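Local coordinates for protein MHC class I antigen (PDB 7CPO) that probably displays short peptides, together with beta2-microglobulin, at the cell surface for inspection by T-cell receptors, at residues I125-D128 and T133-A136; A85-Q90 and Q142-K147; G233-N238 and Y243-S248; K260-H265 and P269-V274; S53-E56 and D61-E64. All blocks are in the same frame, centred on the assembly; numbering follows the deposited sequence.

Interaction 1: residues I125-D128 and T133-A136; sequences ISLD and TWMA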
# COMPACT_ATOMS: atom_id res chain seq x y z
N ILE A 125 -4.68 20.58 2.35
CA ILE A 125 -5.55 20.97 3.45
C ILE A 125 -5.99 19.70 4.18
O ILE A 125 -6.11 18.63 3.57
CB ILE A 125 -6.77 21.81 2.96
CG1 ILE A 125 -7.27 22.73 4.08
CG2 ILE A 125 -7.90 20.93 2.39
CD1 ILE A 125 -8.24 23.80 3.59
N SER A 126 -6.19 19.81 5.49
CA SER A 126 -6.69 18.68 6.27
C SER A 126 -7.63 19.19 7.35
O SER A 126 -7.51 20.32 7.81
CB SER A 126 -5.56 17.84 6.89
OG SER A 126 -4.73 18.61 7.74
N LEU A 127 -8.56 18.34 7.74
CA LEU A 127 -9.53 18.72 8.76
C LEU A 127 -8.94 18.40 10.12
O LEU A 127 -8.42 17.30 10.33
CB LEU A 127 -10.86 17.98 8.57
CG LEU A 127 -11.84 18.06 9.74
CD1 LEU A 127 -12.34 19.50 9.95
CD2 LEU A 127 -13.01 17.11 9.51
N ASP A 128 -8.99 19.36 11.03
CA ASP A 128 -8.72 19.11 12.44
C ASP A 128 -10.07 18.86 13.09
O ASP A 128 -10.87 19.78 13.31
CB ASP A 128 -7.97 20.26 13.10
CG ASP A 128 -7.58 19.96 14.55
OD1 ASP A 128 -7.99 18.90 15.08
OD2 ASP A 128 -6.87 20.79 15.17
N THR A 133 -11.69 23.01 12.55
CA THR A 133 -11.12 23.98 11.62
C THR A 133 -10.22 23.24 10.64
O THR A 133 -9.88 22.07 10.84
CB THR A 133 -10.31 25.07 12.33
OG1 THR A 133 -9.22 24.48 13.04
CG2 THR A 133 -11.18 25.86 13.31
N TRP A 134 -9.80 23.93 9.58
CA TRP A 134 -8.97 23.33 8.55
C TRP A 134 -7.55 23.88 8.59
O TRP A 134 -7.35 25.08 8.81
CB TRP A 134 -9.59 23.56 7.16
CG TRP A 134 -10.95 22.87 6.98
CD1 TRP A 134 -12.17 23.34 7.37
CD2 TRP A 134 -11.20 21.58 6.37
NE1 TRP A 134 -13.16 22.44 7.05
CE2 TRP A 134 -12.59 21.35 6.43
CE3 TRP A 134 -10.37 20.61 5.79
CZ2 TRP A 134 -13.18 20.18 5.92
CZ3 TRP A 134 -10.95 19.45 5.28
CH2 TRP A 134 -12.35 19.25 5.36
N MET A 135 -6.57 23.00 8.40
CA MET A 135 -5.16 23.38 8.29
C MET A 135 -4.76 23.48 6.83
O MET A 135 -4.60 22.45 6.15
CB MET A 135 -4.26 22.38 9.01
CG MET A 135 -4.70 22.00 10.38
SD MET A 135 -3.75 20.59 10.96
CE MET A 135 -2.12 20.98 10.27
N ALA A 136 -4.54 24.70 6.36
CA ALA A 136 -4.01 24.95 5.02
C ALA A 136 -2.50 24.86 5.04
O ALA A 136 -1.85 25.35 5.97
CB ALA A 136 -4.44 26.33 4.53
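Leu-127 lies over one face of the Trp-134 indole, forming a CH-pi contact in which its CB stands 3.7 Å from the centroid of the six-membered ring and 17° off the ring normal. Leu-127 CD1 comes down on the same face, farther toward the rim. Trp-134 has CG beside the backbone N (chi1 -64°), which turns the indole back across the neighbouring strand. Ile-125 approaches at about a right angle, its CD1 meeting Trp-134 CB at 3.8 Å, and its CG1 slants toward the ring. The other face of the sheet carries Ser-126, Asp-128, Thr-133 and Met-135; Ser-126 OG and Met-135 SD are loose neighbours at 3.9 Å.

Backbone bonds fix this pairing. Met-135 N donates to Ser-126 O at 2.9 Å, and Ser-126 N reaches Met-135 O at 3.2 Å. The pair nearest the turn has one firm bond, from Asp-128 N to Thr-133 O at 2.9 Å, and one weak bond, from Thr-133 N to Asp-128 O. There Asp-128 OD1 accepts from Asp-130 N, and Thr-133 OG1 pairs with Thr-131 OG1.

A second shell places the indole: NE1 donates to Asn-155 OD1, and Trp-148 meets the ring edge to face. Asp-149 OD1 accepts from the backbone N of Trp-134 and ties the strand to helix 141-149. Helices 141-149 and 152-176 thus pack on the side of the sheet that bears Ile-125, Leu-127 and Trp-134. This is the antiparallel hairpin at one edge of the eight-stranded floor of the class I peptide-binding platform.

Interaction 2: residues A85-Q90 and Q142-K147; sequences AEYYNQ and QNTKRK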
# COMPACT_ATOMS: atom_id res chain seq x y z
N ALA A 85 -5.23 24.68 -10.18
CA ALA A 85 -4.42 25.31 -11.21
C ALA A 85 -4.52 26.83 -11.10
O ALA A 85 -3.51 27.53 -11.17
CB ALA A 85 -4.86 24.83 -12.59
N GLU A 86 -5.74 27.34 -10.91
CA GLU A 86 -5.92 28.78 -10.75
C GLU A 86 -5.26 29.27 -9.46
O GLU A 86 -4.48 30.22 -9.48
CB GLU A 86 -7.41 29.12 -10.80
CG GLU A 86 -7.97 29.19 -12.24
CD GLU A 86 -9.48 28.96 -12.37
OE1 GLU A 86 -9.92 27.80 -12.56
OE2 GLU A 86 -10.24 29.95 -12.28
N TYR A 87 -5.54 28.59 -8.34
CA TYR A 87 -4.98 29.00 -7.04
C TYR A 87 -3.47 29.12 -7.08
O TYR A 87 -2.89 30.04 -6.48
CB TYR A 87 -5.38 28.00 -5.96
CG TYR A 87 -6.79 28.08 -5.44
CD1 TYR A 87 -7.66 29.12 -5.81
CD2 TYR A 87 -7.26 27.12 -4.55
CE1 TYR A 87 -8.96 29.17 -5.30
CE2 TYR A 87 -8.53 27.17 -4.05
CZ TYR A 87 -9.37 28.19 -4.41
OH TYR A 87 -10.63 28.19 -3.87
N TYR A 88 -2.80 28.16 -7.72
CA TYR A 88 -1.35 28.17 -7.87
C TYR A 88 -0.91 28.81 -9.18
O TYR A 88 0.29 28.82 -9.48
CB TYR A 88 -0.82 26.74 -7.75
CG TYR A 88 -0.91 26.19 -6.33
CD1 TYR A 88 0.07 26.48 -5.38
CD2 TYR A 88 -2.00 25.41 -5.94
CE1 TYR A 88 -0.02 25.99 -4.09
CE2 TYR A 88 -2.09 24.91 -4.64
CZ TYR A 88 -1.10 25.21 -3.72
OH TYR A 88 -1.19 24.72 -2.43
N ASN A 89 -1.85 29.37 -9.95
CA ASN A 89 -1.58 30.06 -11.21
C ASN A 89 -0.61 29.27 -12.10
O ASN A 89 0.47 29.75 -12.46
CB ASN A 89 -1.06 31.48 -10.97
CG ASN A 89 -0.92 32.27 -12.25
OD1 ASN A 89 0.17 32.63 -12.66
ND2 ASN A 89 -2.05 32.49 -12.93
N GLN A 90 -1.02 28.06 -12.45
CA GLN A 90 -0.21 27.16 -13.27
C GLN A 90 -0.89 26.98 -14.62
O GLN A 90 -2.00 26.43 -14.69
CB GLN A 90 -0.02 25.82 -12.57
CG GLN A 90 0.58 25.95 -11.19
CD GLN A 90 0.61 24.63 -10.46
OE1 GLN A 90 1.58 24.28 -9.79
NE2 GLN A 90 -0.48 23.88 -10.57
N GLN A 142 -5.24 28.75 1.60
CA GLN A 142 -6.03 29.62 2.48
C GLN A 142 -7.32 30.05 1.81
O GLN A 142 -8.30 30.35 2.51
CB GLN A 142 -5.22 30.83 2.93
CG GLN A 142 -4.27 30.47 4.06
CD GLN A 142 -3.18 31.48 4.26
OE1 GLN A 142 -3.33 32.65 3.89
NE2 GLN A 142 -2.07 31.04 4.85
N ASN A 143 -7.36 30.05 0.48
CA ASN A 143 -8.64 30.20 -0.21
C ASN A 143 -9.61 29.10 0.20
O ASN A 143 -10.76 29.36 0.58
CB ASN A 143 -8.41 30.20 -1.73
CG ASN A 143 -7.46 31.32 -2.19
OD1 ASN A 143 -7.73 32.51 -1.96
ND2 ASN A 143 -6.35 30.94 -2.82
N THR A 144 -9.15 27.85 0.19
CA THR A 144 -10.03 26.75 0.58
C THR A 144 -10.35 26.81 2.07
O THR A 144 -11.50 26.57 2.47
CB THR A 144 -9.39 25.42 0.20
OG1 THR A 144 -9.22 25.37 -1.22
CG2 THR A 144 -10.27 24.27 0.64
N LYS A 145 -9.36 27.16 2.92
CA LYS A 145 -9.59 27.19 4.36
C LYS A 145 -10.76 28.09 4.72
O LYS A 145 -11.38 27.96 5.78
CB LYS A 145 -8.33 27.66 5.10
CG LYS A 145 -8.50 27.85 6.61
CD LYS A 145 -7.12 28.03 7.27
CE LYS A 145 -7.23 28.39 8.77
NZ LYS A 145 -8.16 27.49 9.55
N ARG A 146 -11.10 28.95 3.82
CA ARG A 146 -12.09 29.97 4.07
C ARG A 146 -13.53 29.57 4.00
O ARG A 146 -14.34 29.82 4.89
CB ARG A 146 -11.81 30.97 3.02
CG ARG A 146 -11.32 32.06 3.67
CD ARG A 146 -10.50 31.76 4.90
NE ARG A 146 -10.22 33.12 5.09
CZ ARG A 146 -9.11 33.70 4.70
NH1 ARG A 146 -9.03 35.03 4.81
NH2 ARG A 146 -8.11 32.96 4.27
N LYS A 147 -13.84 29.09 2.81
CA LYS A 147 -15.13 28.51 2.56
C LYS A 147 -15.39 27.41 3.57
O LYS A 147 -16.44 27.41 4.23
CB LYS A 147 -15.09 28.05 1.11
CG LYS A 147 -14.33 29.10 0.27
CD LYS A 147 -14.68 29.01 -1.18
CE LYS A 147 -13.82 27.98 -1.87
NZ LYS A 147 -14.25 27.85 -3.30
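Tyr-87 and Asn-143 both carry CG beside the backbone N (chi1 -77° and -59°), and these torsions send the phenol of one helix end and the amide of the other past each other in opposite directions. Asn-143 CB settles over one face of the phenol, 3.8 Å from the ring centroid, as a CH-pi contact. The Asn-143 amide runs on over the ring with its plane turned 37° from it, ND2 lying 3.7 Å from Tyr-87 CD1. Thr-144 comes in instead at the ring edge, with OG1 3.4 Å from Tyr-87 CE2. Lys-147, bent at chi3, approaches from the opposite direction and leaves NZ 3.7 Å from Tyr-87 OH.

No hydrogen bond joins the two segments directly. Their polar ends converge on the bound peptide: Tyr-87 OH and Thr-144 OG1 are hydrogen-bonded to the peptide backbone, and Lys-147 NZ forms a salt bridge to that same backbone. Thr-144 OG1 also bonds Tyr-124 OH, which helps to set its position. An ion pair with peptide backbone atoms suggests the terminal carboxylate, as in other class I molecules. A hydroxyl from helix 62-87 and a hydroxyl and an ammonium group from helix 141-149 therefore hold the peptide backbone, probably at its C-terminal end.

Interaction 3: residues G233-N238 and Y243-S248; sequences GLVSPN and YYTWRS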
# COMPACT_ATOMS: atom_id res chain seq x y z
N GLY A 233 15.33 -5.60 2.84
CA GLY A 233 14.48 -5.28 1.71
C GLY A 233 13.27 -4.46 2.12
O GLY A 233 13.14 -4.00 3.26
N LEU A 234 12.39 -4.25 1.15
CA LEU A 234 11.05 -3.79 1.43
C LEU A 234 10.23 -4.91 2.06
O LEU A 234 10.48 -6.09 1.83
CB LEU A 234 10.38 -3.32 0.14
CG LEU A 234 11.18 -2.29 -0.66
CD1 LEU A 234 10.55 -2.11 -2.02
CD2 LEU A 234 11.28 -0.95 0.08
N VAL A 235 9.25 -4.52 2.87
CA VAL A 235 8.18 -5.42 3.28
C VAL A 235 7.11 -5.32 2.20
O VAL A 235 6.43 -4.30 2.10
CB VAL A 235 7.63 -5.07 4.66
CG1 VAL A 235 6.55 -6.04 5.06
CG2 VAL A 235 8.75 -5.07 5.71
N SER A 236 6.99 -6.36 1.38
CA SER A 236 6.24 -6.28 0.15
C SER A 236 5.14 -7.33 0.11
O SER A 236 5.30 -8.44 0.63
CB SER A 236 7.16 -6.45 -1.06
OG SER A 236 7.90 -7.67 -0.99
N PRO A 237 4.01 -7.02 -0.53
CA PRO A 237 2.87 -7.93 -0.50
C PRO A 237 2.93 -8.99 -1.58
O PRO A 237 3.16 -8.70 -2.76
CB PRO A 237 1.68 -6.99 -0.74
CG PRO A 237 2.24 -5.97 -1.67
CD PRO A 237 3.69 -5.77 -1.24
N ASN A 238 2.69 -10.23 -1.17
CA ASN A 238 2.35 -11.29 -2.10
C ASN A 238 0.89 -11.16 -2.55
O ASN A 238 0.04 -10.56 -1.88
CB ASN A 238 2.57 -12.66 -1.44
CG ASN A 238 4.02 -12.89 -1.05
OD1 ASN A 238 4.32 -13.14 0.11
ND2 ASN A 238 4.92 -12.81 -2.02
N TYR A 243 2.93 -11.52 3.27
CA TYR A 243 4.03 -10.58 3.03
C TYR A 243 5.38 -11.26 2.86
O TYR A 243 5.59 -12.41 3.27
CB TYR A 243 4.13 -9.53 4.16
CG TYR A 243 2.96 -8.59 4.09
CD1 TYR A 243 2.99 -7.47 3.26
CD2 TYR A 243 1.79 -8.86 4.78
CE1 TYR A 243 1.91 -6.63 3.16
CE2 TYR A 243 0.72 -8.04 4.68
CZ TYR A 243 0.77 -6.93 3.88
OH TYR A 243 -0.34 -6.11 3.81
N TYR A 244 6.32 -10.51 2.27
CA TYR A 244 7.68 -11.00 2.03
C TYR A 244 8.70 -9.90 2.32
O TYR A 244 8.44 -8.72 2.06
CB TYR A 244 7.84 -11.47 0.57
CG TYR A 244 9.29 -11.60 0.11
CD1 TYR A 244 9.94 -10.52 -0.49
CD2 TYR A 244 10.00 -12.79 0.27
CE1 TYR A 244 11.25 -10.62 -0.90
CE2 TYR A 244 11.32 -12.90 -0.15
CZ TYR A 244 11.94 -11.80 -0.73
OH TYR A 244 13.24 -11.87 -1.17
N THR A 245 9.87 -10.31 2.83
CA THR A 245 11.01 -9.40 2.96
C THR A 245 12.29 -10.23 3.14
O THR A 245 12.25 -11.46 3.23
CB THR A 245 10.82 -8.43 4.13
OG1 THR A 245 11.83 -7.43 4.08
CG2 THR A 245 10.90 -9.16 5.43
N TRP A 246 13.43 -9.53 3.20
CA TRP A 246 14.71 -10.17 3.46
C TRP A 246 15.60 -9.26 4.30
O TRP A 246 15.40 -8.04 4.38
CB TRP A 246 15.44 -10.54 2.16
CG TRP A 246 15.76 -9.38 1.29
CD1 TRP A 246 15.05 -8.94 0.21
CD2 TRP A 246 16.89 -8.51 1.39
NE1 TRP A 246 15.66 -7.84 -0.36
CE2 TRP A 246 16.79 -7.56 0.36
CE3 TRP A 246 17.99 -8.44 2.27
CZ2 TRP A 246 17.74 -6.55 0.17
CZ3 TRP A 246 18.92 -7.43 2.09
CH2 TRP A 246 18.79 -6.50 1.04
N ARG A 247 16.60 -9.88 4.92
CA ARG A 247 17.60 -9.18 5.71
C ARG A 247 18.94 -9.89 5.55
O ARG A 247 19.01 -11.12 5.66
CB ARG A 247 17.21 -9.14 7.18
CG ARG A 247 17.90 -8.05 7.95
CD ARG A 247 17.38 -8.07 9.37
NE ARG A 247 17.94 -7.00 10.19
CZ ARG A 247 17.49 -5.75 10.22
NH1 ARG A 247 16.46 -5.40 9.47
NH2 ARG A 247 18.07 -4.86 11.02
N SER A 248 19.99 -9.11 5.32
CA SER A 248 21.32 -9.62 5.00
C SER A 248 22.36 -9.08 5.97
O SER A 248 22.18 -8.04 6.61
CB SER A 248 21.72 -9.25 3.57
OG SER A 248 21.89 -7.85 3.47
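Residues 233-238 and 243-248 run antiparallel, and Ser-236 and Tyr-244 form a hydrogen-bonded pair: Ser-236 N gives a nearly straight bond to Tyr-244 O at 2.9 Å, and Tyr-244 N returns one to Ser-236 O at 2.8 Å. Pro-237 opposite Tyr-243 is the next, non-hydrogen-bonded pair. Toward Gly-233 the register slips by one residue, and backbone bonding resumes where Gly-233 N donates to Trp-246 O at 2.9 Å.

Across this irregular part, Thr-245 OG1 donates to Leu-234 O at 2.9 Å from above the carbonyl plane, 63° out of it. Having OG1 anti to the backbone N (chi1 -170°) aims the hydroxyl at the facing chain. Gly-233 N lies 3.4 Å above the Trp-246 ring plane, over its centre, and Gly-233 CA makes a CH-pi contact with the five-membered ring. Ser-236 OG adds a longer bond to Tyr-244 O, which thus accepts twice from one residue, and also sits at the edge of the Tyr-244 ring. Pro-237 CB meets Tyr-243 CE1 at 3.9 Å.

Gln-8 of beta2-microglobulin bonds Leu-234 O and Ser-236 OG, and Tyr-10 of that chain stacks on Tyr-244. The arrangement is a beta hairpin of the C1-set immunoglobulin domain, on the surface that docks the light chain.

Interaction 4: residues K260-H265 and P269-V274; sequences KCHVEH and PNPVDV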
# COMPACT_ATOMS: atom_id res chain seq x y z
N LYS A 260 22.81 -15.98 13.21
CA LYS A 260 21.51 -16.62 13.09
C LYS A 260 20.50 -15.55 12.72
O LYS A 260 20.63 -14.40 13.15
CB LYS A 260 21.09 -17.28 14.40
CG LYS A 260 21.82 -18.58 14.70
CD LYS A 260 21.52 -19.08 16.10
CE LYS A 260 22.56 -20.09 16.51
NZ LYS A 260 22.15 -21.47 16.17
N CYS A 261 19.51 -15.92 11.93
CA CYS A 261 18.44 -14.99 11.58
C CYS A 261 17.32 -15.14 12.61
O CYS A 261 16.71 -16.21 12.72
CB CYS A 261 17.94 -15.25 10.17
SG CYS A 261 16.52 -14.24 9.73
N HIS A 262 17.05 -14.07 13.36
CA HIS A 262 16.08 -14.09 14.45
C HIS A 262 14.77 -13.43 14.02
O HIS A 262 14.78 -12.29 13.53
CB HIS A 262 16.66 -13.39 15.68
CG HIS A 262 15.73 -13.38 16.86
ND1 HIS A 262 15.69 -14.41 17.76
CD2 HIS A 262 14.80 -12.49 17.26
CE1 HIS A 262 14.78 -14.15 18.69
NE2 HIS A 262 14.23 -12.99 18.40
N VAL A 263 13.65 -14.13 14.22
CA VAL A 263 12.35 -13.71 13.69
C VAL A 263 11.29 -13.84 14.78
O VAL A 263 11.14 -14.91 15.39
CB VAL A 263 11.95 -14.55 12.45
CG1 VAL A 263 10.58 -14.11 11.93
CG2 VAL A 263 13.00 -14.42 11.36
N GLU A 264 10.54 -12.76 15.01
CA GLU A 264 9.43 -12.76 15.95
C GLU A 264 8.16 -12.34 15.23
O GLU A 264 8.16 -11.34 14.49
CB GLU A 264 9.70 -11.84 17.16
N HIS A 265 7.07 -13.08 15.45
CA HIS A 265 5.83 -12.84 14.72
C HIS A 265 4.68 -13.52 15.45
O HIS A 265 4.88 -14.52 16.15
CB HIS A 265 5.94 -13.38 13.29
CG HIS A 265 4.81 -12.97 12.40
ND1 HIS A 265 3.67 -13.73 12.25
CD2 HIS A 265 4.66 -11.90 11.58
CE1 HIS A 265 2.87 -13.14 11.39
NE2 HIS A 265 3.44 -12.03 10.96
N PRO A 269 4.61 -18.93 18.19
CA PRO A 269 4.50 -18.86 19.66
C PRO A 269 5.85 -18.65 20.33
O PRO A 269 5.95 -17.87 21.28
CB PRO A 269 3.86 -20.21 20.02
CG PRO A 269 4.18 -21.12 18.83
CD PRO A 269 4.14 -20.21 17.64
N ASN A 270 6.94 -19.29 19.81
CA ASN A 270 8.31 -18.96 20.21
C ASN A 270 9.06 -18.32 19.04
O ASN A 270 8.82 -18.68 17.89
CB ASN A 270 9.10 -20.20 20.65
CG ASN A 270 8.23 -21.23 21.32
OD1 ASN A 270 7.78 -21.03 22.46
ND2 ASN A 270 7.97 -22.34 20.63
N PRO A 271 9.96 -17.37 19.30
CA PRO A 271 10.77 -16.85 18.19
C PRO A 271 11.64 -17.96 17.60
O PRO A 271 11.96 -18.93 18.28
CB PRO A 271 11.62 -15.76 18.86
CG PRO A 271 10.92 -15.44 20.16
CD PRO A 271 10.29 -16.74 20.59
N VAL A 272 11.98 -17.82 16.32
CA VAL A 272 12.87 -18.76 15.65
C VAL A 272 14.22 -18.10 15.42
O VAL A 272 14.32 -16.87 15.25
CB VAL A 272 12.30 -19.30 14.32
CG1 VAL A 272 10.95 -19.95 14.53
CG2 VAL A 272 12.20 -18.19 13.29
N ASP A 273 15.28 -18.92 15.42
CA ASP A 273 16.64 -18.49 15.13
C ASP A 273 17.20 -19.46 14.09
O ASP A 273 17.44 -20.63 14.40
CB ASP A 273 17.51 -18.49 16.38
CG ASP A 273 17.01 -17.57 17.45
OD1 ASP A 273 17.52 -16.44 17.55
OD2 ASP A 273 16.08 -17.98 18.19
N VAL A 274 17.43 -18.97 12.88
CA VAL A 274 17.81 -19.80 11.75
C VAL A 274 19.23 -19.44 11.31
O VAL A 274 19.54 -18.26 11.07
CB VAL A 274 16.80 -19.66 10.59
CG1 VAL A 274 16.95 -20.80 9.61
CG2 VAL A 274 15.40 -19.66 11.15
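His-262 and Asp-273 make the polar side-chain bond between the strands: ND1 of His-262 donates to OD1 of Asp-273 at 2.7 Å in a His-carboxylate hydrogen bond. The two side chains lie next to each other, pointing the same way from a non-hydrogen-bonded pair. The bond lies in the imidazole plane but meets the carboxylate from above, 42° out of its plane. His-262 CG is anti to the backbone N (chi1 -179°) and Asp-273 CG lies beside its own (chi1 -60°), a combination that brings the two groups level. The contact pins the imidazole's rotation, and the carboxylate would probably favour a proton on ND1.

Backbone bonds flank this pair. Val-263 N donates to Val-272 O at 3.0 Å and Val-272 N to Val-263 O at 3.2 Å. On the other side, Val-274 N reaches Cys-261 O at 2.9 Å. Between them, CA-H...O contacts join Asp-273 CA to Cys-261 O and His-262 CA to Val-272 O.

Apolar contacts occupy both faces. Pro-271 runs alongside His-262, its CB 3.6 Å from CE1 of the imidazole. On the face of Cys-261, Val-272 CG2 meets Val-263 CB at 3.7 Å, and Val-189 of strand 188-193 touches both Val-263 and Val-274.

That face looks into the domain: Cys-261 forms a disulfide with Cys-205 of the opposing sheet and packs against Trp-219. Hairpin 260-274 therefore closes an edge of one sheet of a beta sandwich, with the intersheet disulfide characteristic of the immunoglobulin fold.

Interaction 5: residues S53-E56 and D61-E64; sequences SKVE and DYWE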
# COMPACT_ATOMS: atom_id res chain seq x y z
N SER A 53 -19.93 -8.95 0.70
CA SER A 53 -21.32 -9.11 0.26
C SER A 53 -22.27 -9.34 1.42
O SER A 53 -23.48 -9.18 1.26
CB SER A 53 -21.45 -10.24 -0.76
OG SER A 53 -21.14 -11.49 -0.18
N LYS A 54 -21.76 -9.69 2.60
CA LYS A 54 -22.64 -9.81 3.75
C LYS A 54 -23.34 -8.50 4.09
O LYS A 54 -24.35 -8.51 4.81
CB LYS A 54 -21.84 -10.30 4.96
CG LYS A 54 -21.24 -11.68 4.83
CD LYS A 54 -20.53 -12.03 6.14
CE LYS A 54 -19.80 -13.34 6.04
NZ LYS A 54 -18.94 -13.58 7.22
N VAL A 55 -22.86 -7.37 3.58
CA VAL A 55 -23.53 -6.09 3.82
C VAL A 55 -24.89 -6.02 3.14
O VAL A 55 -25.66 -5.10 3.42
CB VAL A 55 -22.62 -4.93 3.35
CG1 VAL A 55 -22.71 -4.76 1.85
CG2 VAL A 55 -23.00 -3.66 4.05
N GLU A 56 -25.22 -6.98 2.28
CA GLU A 56 -26.38 -6.82 1.41
C GLU A 56 -27.68 -7.21 2.08
O GLU A 56 -28.74 -6.67 1.71
CB GLU A 56 -26.18 -7.63 0.13
CG GLU A 56 -25.17 -7.02 -0.81
CD GLU A 56 -24.58 -8.02 -1.78
OE1 GLU A 56 -25.23 -9.07 -2.04
OE2 GLU A 56 -23.46 -7.76 -2.29
N ASP A 61 -28.83 -1.62 -0.79
CA ASP A 61 -28.48 -0.48 -1.64
C ASP A 61 -27.03 -0.05 -1.50
O ASP A 61 -26.63 0.95 -2.12
CB ASP A 61 -29.39 0.71 -1.33
CG ASP A 61 -30.86 0.38 -1.52
OD1 ASP A 61 -31.54 0.09 -0.51
OD2 ASP A 61 -31.33 0.41 -2.68
N TYR A 62 -26.24 -0.79 -0.71
CA TYR A 62 -24.85 -0.46 -0.44
C TYR A 62 -24.06 -0.14 -1.71
O TYR A 62 -23.33 0.86 -1.77
CB TYR A 62 -24.21 -1.62 0.32
CG TYR A 62 -22.79 -1.42 0.75
CD1 TYR A 62 -22.48 -0.75 1.94
CD2 TYR A 62 -21.73 -1.94 -0.01
CE1 TYR A 62 -21.16 -0.59 2.35
CE2 TYR A 62 -20.41 -1.78 0.40
CZ TYR A 62 -20.13 -1.12 1.59
OH TYR A 62 -18.82 -0.96 1.97
N TRP A 63 -24.17 -0.99 -2.73
CA TRP A 63 -23.34 -0.83 -3.93
C TRP A 63 -23.78 0.37 -4.76
O TRP A 63 -22.94 1.10 -5.29
CB TRP A 63 -23.36 -2.13 -4.74
CG TRP A 63 -22.86 -3.27 -3.90
CD1 TRP A 63 -23.60 -4.32 -3.42
CD2 TRP A 63 -21.53 -3.44 -3.38
NE1 TRP A 63 -22.80 -5.15 -2.66
CE2 TRP A 63 -21.53 -4.63 -2.62
CE3 TRP A 63 -20.34 -2.72 -3.51
CZ2 TRP A 63 -20.38 -5.09 -1.98
CZ3 TRP A 63 -19.21 -3.19 -2.88
CH2 TRP A 63 -19.24 -4.36 -2.12
N GLU A 64 -25.09 0.62 -4.87
CA GLU A 64 -25.54 1.79 -5.61
C GLU A 64 -25.15 3.08 -4.89
O GLU A 64 -24.64 4.02 -5.51
CB GLU A 64 -27.06 1.76 -5.84
CG GLU A 64 -27.53 0.64 -6.73
CD GLU A 64 -26.85 0.62 -8.10
OE1 GLU A 64 -26.72 1.69 -8.76
OE2 GLU A 64 -26.47 -0.50 -8.52
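The turn at 53-56 brings Val-55 and Glu-56 against Tyr-62 and Trp-63 at the start of helix 62-87. The turn itself is secured at Ser-53, whose backbone O accepts from Glu-56 N at 3.0 Å, while Ser-53 OG bonds Pro-50 O.

Val-55 follows, both its methyls on the same face of the Tyr-62 ring. CG1 is 3.8 Å from the ring centroid, 25° off the normal, and makes a CH-pi contact over that face; CG2 touches Tyr-62 CD1 at 3.6 Å. Tyr-62 has CG anti to the backbone N (chi1 -177°), which swings its ring toward this valine. Trp-169 and Tyr-176 of helix 152-176 also touch Val-55, so it is a buried wedge between the two helices.

Glu-56 then stretches out beyond CG to the indole of Trp-63, where OE2 accepts from NE1 at 2.7 Å. The donor arrives on the anti side of the carboxylate, whose plane is turned 75° from the indole. Bound at NE1, the indole also has Tyr-62 CD2 above the centre of one face, so it is fixed both at an edge and from over the ring.

Tyr-62 OH is bonded to Tyr-173 OH and Tyr-45 OH, linking this corner to the facing helix and the floor. Tyrosines at positions like Tyr-62 and Tyr-173 bind the peptide N terminus in class I relatives, and the arrangement here is consistent with that pocket.

Interactions 5, 2, 1 and then 3 and 4 divide between two parts of the chain. The first three belong to the peptide-binding platform. Interactions 5 and 2 sit near opposite ends of helix 62-87, with centres about 37 Å apart, probably toward the two ends of the groove. Interaction 1 falls between the segments of interaction 2 in sequence and touches it: Lys-145 NZ reaches Trp-134 O, and Ile-125 packs on Thr-144, joining sheet edge to helix 141-149. Interactions 3 and 4, centres about 16 Å apart, lie in different sheets of the immunoglobulin domain, on successive strands 243-251 and 259-264. Interaction 3, which meets beta2-microglobulin, lies about 41 Å, centre to centre, from the peptide-touching interaction 2.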